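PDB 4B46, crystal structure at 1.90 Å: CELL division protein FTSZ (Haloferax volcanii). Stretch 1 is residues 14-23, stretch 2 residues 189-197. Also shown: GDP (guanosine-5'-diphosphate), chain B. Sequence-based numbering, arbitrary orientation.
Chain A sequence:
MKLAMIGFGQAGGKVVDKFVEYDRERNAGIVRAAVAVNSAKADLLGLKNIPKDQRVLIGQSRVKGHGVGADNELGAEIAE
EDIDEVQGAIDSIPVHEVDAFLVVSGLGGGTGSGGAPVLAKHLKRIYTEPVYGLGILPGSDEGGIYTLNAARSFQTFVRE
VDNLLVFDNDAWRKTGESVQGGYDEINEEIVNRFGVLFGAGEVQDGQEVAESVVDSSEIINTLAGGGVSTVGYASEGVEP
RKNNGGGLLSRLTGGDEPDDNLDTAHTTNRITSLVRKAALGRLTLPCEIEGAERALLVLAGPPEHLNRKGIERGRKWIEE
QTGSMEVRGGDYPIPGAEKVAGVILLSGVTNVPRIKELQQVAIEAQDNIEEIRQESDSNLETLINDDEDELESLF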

# COMPACT_ATOMS: atom_id res chain seq x y z
N LYS A 14 -8.04 -9.30 2.03
CA LYS A 14 -7.18 -10.05 2.94
C LYS A 14 -6.09 -9.15 3.53
O LYS A 14 -5.71 -9.28 4.70
CB LYS A 14 -6.56 -11.26 2.24
CG LYS A 14 -7.57 -12.36 1.91
CD LYS A 14 -7.01 -13.38 0.93
CE LYS A 14 -5.80 -14.11 1.50
NZ LYS A 14 -5.22 -15.07 0.51
N VAL A 15 -5.58 -8.23 2.72
CA VAL A 15 -4.54 -7.32 3.19
C VAL A 15 -5.09 -6.34 4.23
O VAL A 15 -4.47 -6.14 5.28
CB VAL A 15 -3.86 -6.61 2.00
CG1 VAL A 15 -2.94 -5.46 2.50
CG2 VAL A 15 -3.07 -7.64 1.18
N VAL A 16 -6.26 -5.76 3.95
CA VAL A 16 -6.90 -4.86 4.91
C VAL A 16 -7.25 -5.59 6.20
O VAL A 16 -7.05 -5.06 7.29
CB VAL A 16 -8.13 -4.15 4.31
CG1 VAL A 16 -8.88 -3.35 5.41
CG2 VAL A 16 -7.69 -3.21 3.20
N ASP A 17 -7.75 -6.82 6.06
CA ASP A 17 -8.05 -7.67 7.21
C ASP A 17 -6.80 -7.84 8.09
O ASP A 17 -6.87 -7.72 9.32
CB ASP A 17 -8.55 -9.04 6.73
CG ASP A 17 -9.57 -9.67 7.67
OD1 ASP A 17 -10.38 -8.94 8.28
OD2 ASP A 17 -9.58 -10.92 7.78
N LYS A 18 -5.67 -8.11 7.46
CA LYS A 18 -4.42 -8.31 8.20
C LYS A 18 -3.90 -7.00 8.80
O LYS A 18 -3.32 -7.00 9.88
CB LYS A 18 -3.35 -8.93 7.31
CG LYS A 18 -2.12 -9.36 8.06
CD LYS A 18 -1.59 -10.67 7.51
CE LYS A 18 -0.98 -11.51 8.61
NZ LYS A 18 -0.71 -12.89 8.13
N PHE A 19 -4.10 -5.91 8.08
CA PHE A 19 -3.77 -4.58 8.58
C PHE A 19 -4.53 -4.27 9.87
O PHE A 19 -3.97 -3.71 10.82
CB PHE A 19 -4.07 -3.52 7.53
CG PHE A 19 -2.91 -2.64 7.22
CD1 PHE A 19 -2.33 -1.88 8.22
CD2 PHE A 19 -2.37 -2.60 5.95
CE1 PHE A 19 -1.24 -1.07 7.95
CE2 PHE A 19 -1.28 -1.80 5.67
CZ PHE A 19 -0.72 -1.03 6.67
N VAL A 20 -5.81 -4.64 9.90
CA VAL A 20 -6.63 -4.45 11.10
C VAL A 20 -6.06 -5.24 12.28
O VAL A 20 -5.99 -4.73 13.39
CB VAL A 20 -8.10 -4.87 10.86
CG1 VAL A 20 -8.87 -4.86 12.18
CG2 VAL A 20 -8.76 -3.93 9.86
N GLU A 21 -5.64 -6.47 12.02
CA GLU A 21 -5.07 -7.31 13.08
C GLU A 21 -3.73 -6.76 13.58
O GLU A 21 -3.45 -6.76 14.78
CB GLU A 21 -4.90 -8.75 12.57
CG GLU A 21 -4.26 -9.70 13.57
CD GLU A 21 -3.89 -11.03 12.92
OE1 GLU A 21 -2.93 -11.06 12.12
OE2 GLU A 21 -4.57 -12.04 13.21
N TYR A 22 -2.90 -6.31 12.65
CA TYR A 22 -1.61 -5.72 12.98
C TYR A 22 -1.78 -4.47 13.84
O TYR A 22 -1.08 -4.29 14.85
CB TYR A 22 -0.93 -5.32 11.67
CG TYR A 22 0.33 -4.49 11.82
CD1 TYR A 22 0.26 -3.11 11.93
CD2 TYR A 22 1.58 -5.09 11.79
CE1 TYR A 22 1.41 -2.35 12.06
CE2 TYR A 22 2.74 -4.34 11.91
CZ TYR A 22 2.65 -2.98 12.04
OH TYR A 22 3.79 -2.22 12.16
N ASP A 23 -2.69 -3.62 13.41
CA ASP A 23 -2.99 -2.35 14.07
C ASP A 23 -3.51 -2.60 15.48
O ASP A 23 -3.16 -1.88 16.42
CB ASP A 23 -4.04 -1.60 13.25
CG ASP A 23 -4.26 -0.19 13.75
OD1 ASP A 23 -3.27 0.52 13.98
OD2 ASP A 23 -5.43 0.21 13.89
N GLU A 189 4.52 -9.36 5.09
CA GLU A 189 5.56 -8.45 4.61
C GLU A 189 4.97 -7.10 4.22
O GLU A 189 5.55 -6.04 4.49
CB GLU A 189 6.32 -9.08 3.44
CG GLU A 189 7.11 -10.32 3.86
CD GLU A 189 7.71 -11.09 2.69
OE1 GLU A 189 7.01 -11.31 1.68
OE2 GLU A 189 8.89 -11.48 2.79
N ILE A 190 3.81 -7.13 3.57
CA ILE A 190 3.14 -5.91 3.16
C ILE A 190 2.76 -5.08 4.39
O ILE A 190 3.09 -3.90 4.48
CB ILE A 190 1.88 -6.23 2.33
CG1 ILE A 190 2.27 -6.78 0.95
CG2 ILE A 190 0.98 -5.01 2.22
CD1 ILE A 190 1.09 -7.29 0.10
N VAL A 191 2.10 -5.73 5.34
CA VAL A 191 1.60 -5.01 6.51
C VAL A 191 2.72 -4.51 7.44
O VAL A 191 2.61 -3.43 8.01
CB VAL A 191 0.56 -5.88 7.26
CG1 VAL A 191 0.13 -5.20 8.50
CG2 VAL A 191 -0.66 -6.13 6.37
N ASN A 192 3.81 -5.27 7.59
CA ASN A 192 4.92 -4.83 8.42
C ASN A 192 5.57 -3.57 7.88
O ASN A 192 6.04 -2.72 8.64
CB ASN A 192 5.99 -5.93 8.54
CG ASN A 192 5.58 -7.03 9.50
OD1 ASN A 192 4.85 -6.79 10.45
ND2 ASN A 192 6.07 -8.24 9.24
N ARG A 193 5.61 -3.45 6.57
CA ARG A 193 6.25 -2.32 5.91
C ARG A 193 5.38 -1.09 5.94
O ARG A 193 5.81 -0.04 6.42
CB ARG A 193 6.65 -2.70 4.49
CG ARG A 193 7.87 -3.60 4.48
CD ARG A 193 8.07 -4.38 3.19
NE ARG A 193 9.38 -5.01 3.24
CZ ARG A 193 9.65 -6.10 3.95
NH1 ARG A 193 8.68 -6.70 4.63
NH2 ARG A 193 10.88 -6.59 3.97
N PHE A 194 4.16 -1.21 5.43
CA PHE A 194 3.25 -0.06 5.42
C PHE A 194 2.72 0.26 6.82
O PHE A 194 2.36 1.40 7.12
CB PHE A 194 2.13 -0.26 4.41
CG PHE A 194 2.61 -0.28 2.98
CD1 PHE A 194 2.95 0.90 2.35
CD2 PHE A 194 2.76 -1.48 2.29
CE1 PHE A 194 3.43 0.90 1.05
CE2 PHE A 194 3.23 -1.49 0.99
CZ PHE A 194 3.55 -0.31 0.36
N GLY A 195 2.69 -0.74 7.69
CA GLY A 195 2.30 -0.51 9.07
C GLY A 195 3.32 0.36 9.80
O GLY A 195 2.97 1.17 10.64
N VAL A 196 4.60 0.18 9.48
CA VAL A 196 5.63 0.99 10.15
C VAL A 196 5.55 2.42 9.63
O VAL A 196 5.62 3.37 10.40
CB VAL A 196 7.05 0.42 9.98
CG1 VAL A 196 8.11 1.47 10.33
CG2 VAL A 196 7.23 -0.80 10.86
N LEU A 197 5.37 2.55 8.32
CA LEU A 197 5.27 3.87 7.70
C LEU A 197 4.11 4.71 8.24
O LEU A 197 4.28 5.88 8.57
CB LEU A 197 5.13 3.75 6.18
CG LEU A 197 4.78 5.06 5.46
CD1 LEU A 197 5.94 6.08 5.56
CD2 LEU A 197 4.40 4.81 4.02
PB GDP B . -10.28 -10.07 -7.57
O1B GDP B . -11.05 -10.39 -8.82
O2B GDP B . -11.02 -10.47 -6.31
O3B GDP B . -9.96 -8.60 -7.58
O3A GDP B . -8.95 -10.94 -7.71
PA GDP B . -7.98 -11.32 -6.49
O1A GDP B . -7.89 -10.23 -5.49
O2A GDP B . -8.41 -12.64 -5.90
O5' GDP B . -6.59 -11.53 -7.28
C5' GDP B . -6.04 -10.40 -7.96
C4' GDP B . -4.52 -10.47 -7.90
O4' GDP B . -4.09 -10.26 -6.57
C3' GDP B . -4.00 -11.85 -8.23
O3' GDP B . -3.79 -11.92 -9.63
C2' GDP B . -2.70 -11.96 -7.44
O2' GDP B . -1.64 -11.30 -8.13
C1' GDP B . -2.94 -11.08 -6.25
N9 GDP B . -3.36 -11.74 -5.00
C8 GDP B . -4.42 -12.55 -4.82
N7 GDP B . -4.53 -12.88 -3.50
C5 GDP B . -3.54 -12.23 -2.84
C6 GDP B . -3.09 -12.11 -1.43
O6 GDP B . -3.67 -12.72 -0.50
N1 GDP B . -2.02 -11.34 -1.20
C2 GDP B . -1.36 -10.68 -2.17
N2 GDP B . -0.28 -9.93 -1.83
N3 GDP B . -1.72 -10.73 -3.47
C4 GDP B . -2.78 -11.48 -3.84
O HOH W 1 6.25 -3.88 11.82

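Both stretches are helical along their whole length, and each is a segment of a longer helix. Their axes approach to 9.6 Å, and the angle between their N-to-C directions is 57°, with a signed crossing angle of -57°. The backbones come nearest at Phe19 and Val191, whose CA atoms lie 5.8 Å apart. Within stretch 1 the i to i+4 ladder is regular, from Lys18 N to Lys14 O at 3.0 Å through Asp23 N to Phe19 O at 2.9 Å. Stretch 2 is less uniform: Gly195 N donates to Val191 O at a short 2.7 Å, whereas Arg193 N makes only weak bonds, at 3.3 Å each, to Glu189 O and Ile190 O. The Arg193 side chain folds back along its own helix, NH1 donating to Glu189 O at 3.2 Å with an N-H...O angle of 166°.

No hydrogen bond joins the two helices directly. The 444 Å² of surface buried between them, both sides summed, is therefore held mainly by van der Waals packing, organized around two interlocking knobs.

The first knob is Val191, which sits among Val15, Lys18, Phe19 and Tyr22 and has more area covered by the opposite stretch than any other residue, 103 Å². Its two methyls can be followed separately. CG2 lies 3.9 Å from Lys18 CG, in the aliphatic part of that side chain, and 3.9 Å from Phe19 CD2. CG1 is 3.3 Å from Tyr22 CB, a tight apolar contact, and also stands over a face of the Phe19 ring. Val191 CG1 lies 4.2 Å from the centroid of the Phe19 ring, only 12° off the ring normal, which identifies a CH-pi interaction, in which a weakly polarized C-H group meets the electron-rich face.

The same ring reaches Phe194 by its edge: Phe19 CZ is 3.7 Å from Phe194 CB. The CA-to-CB bond of Phe19 points sideways, but the end of its side chain comes nearer to stretch 2. Farther toward the N-terminal end of stretch 1, Val15 CG1 meets Ile190 CG2 at 4.0 Å, extending the apolar contact.

Tyr22 is the reciprocal knob, pointing toward stretch 2 and sitting among Val191, Asn192, Gly195 and Val196. Gly195 makes room for it: an ideal CB there would lie 2.4 Å from Tyr22 CE1, a clash. Val191 O lies over one face of the tyrosine ring, while Asn192 OD1 approaches the edge, 3.5 Å from CE2, where the ring's outward C-H groups offer a slightly positive rim to the oxygen. The hydroxyl gains a polar link through solvent: Tyr22 OH is 3.0 Å from the oxygen of water 1, which donates a weak hydrogen bond to Asn192 O at 3.4 Å (water O to Asn192 O).

Both helices also approach GDP. Lys14 NZ donates to GDP O6 at 3.0 Å, although the lysine nitrogen's position is less certain, and Ile190 CD1 comes within 3.5 Å of GDP N2.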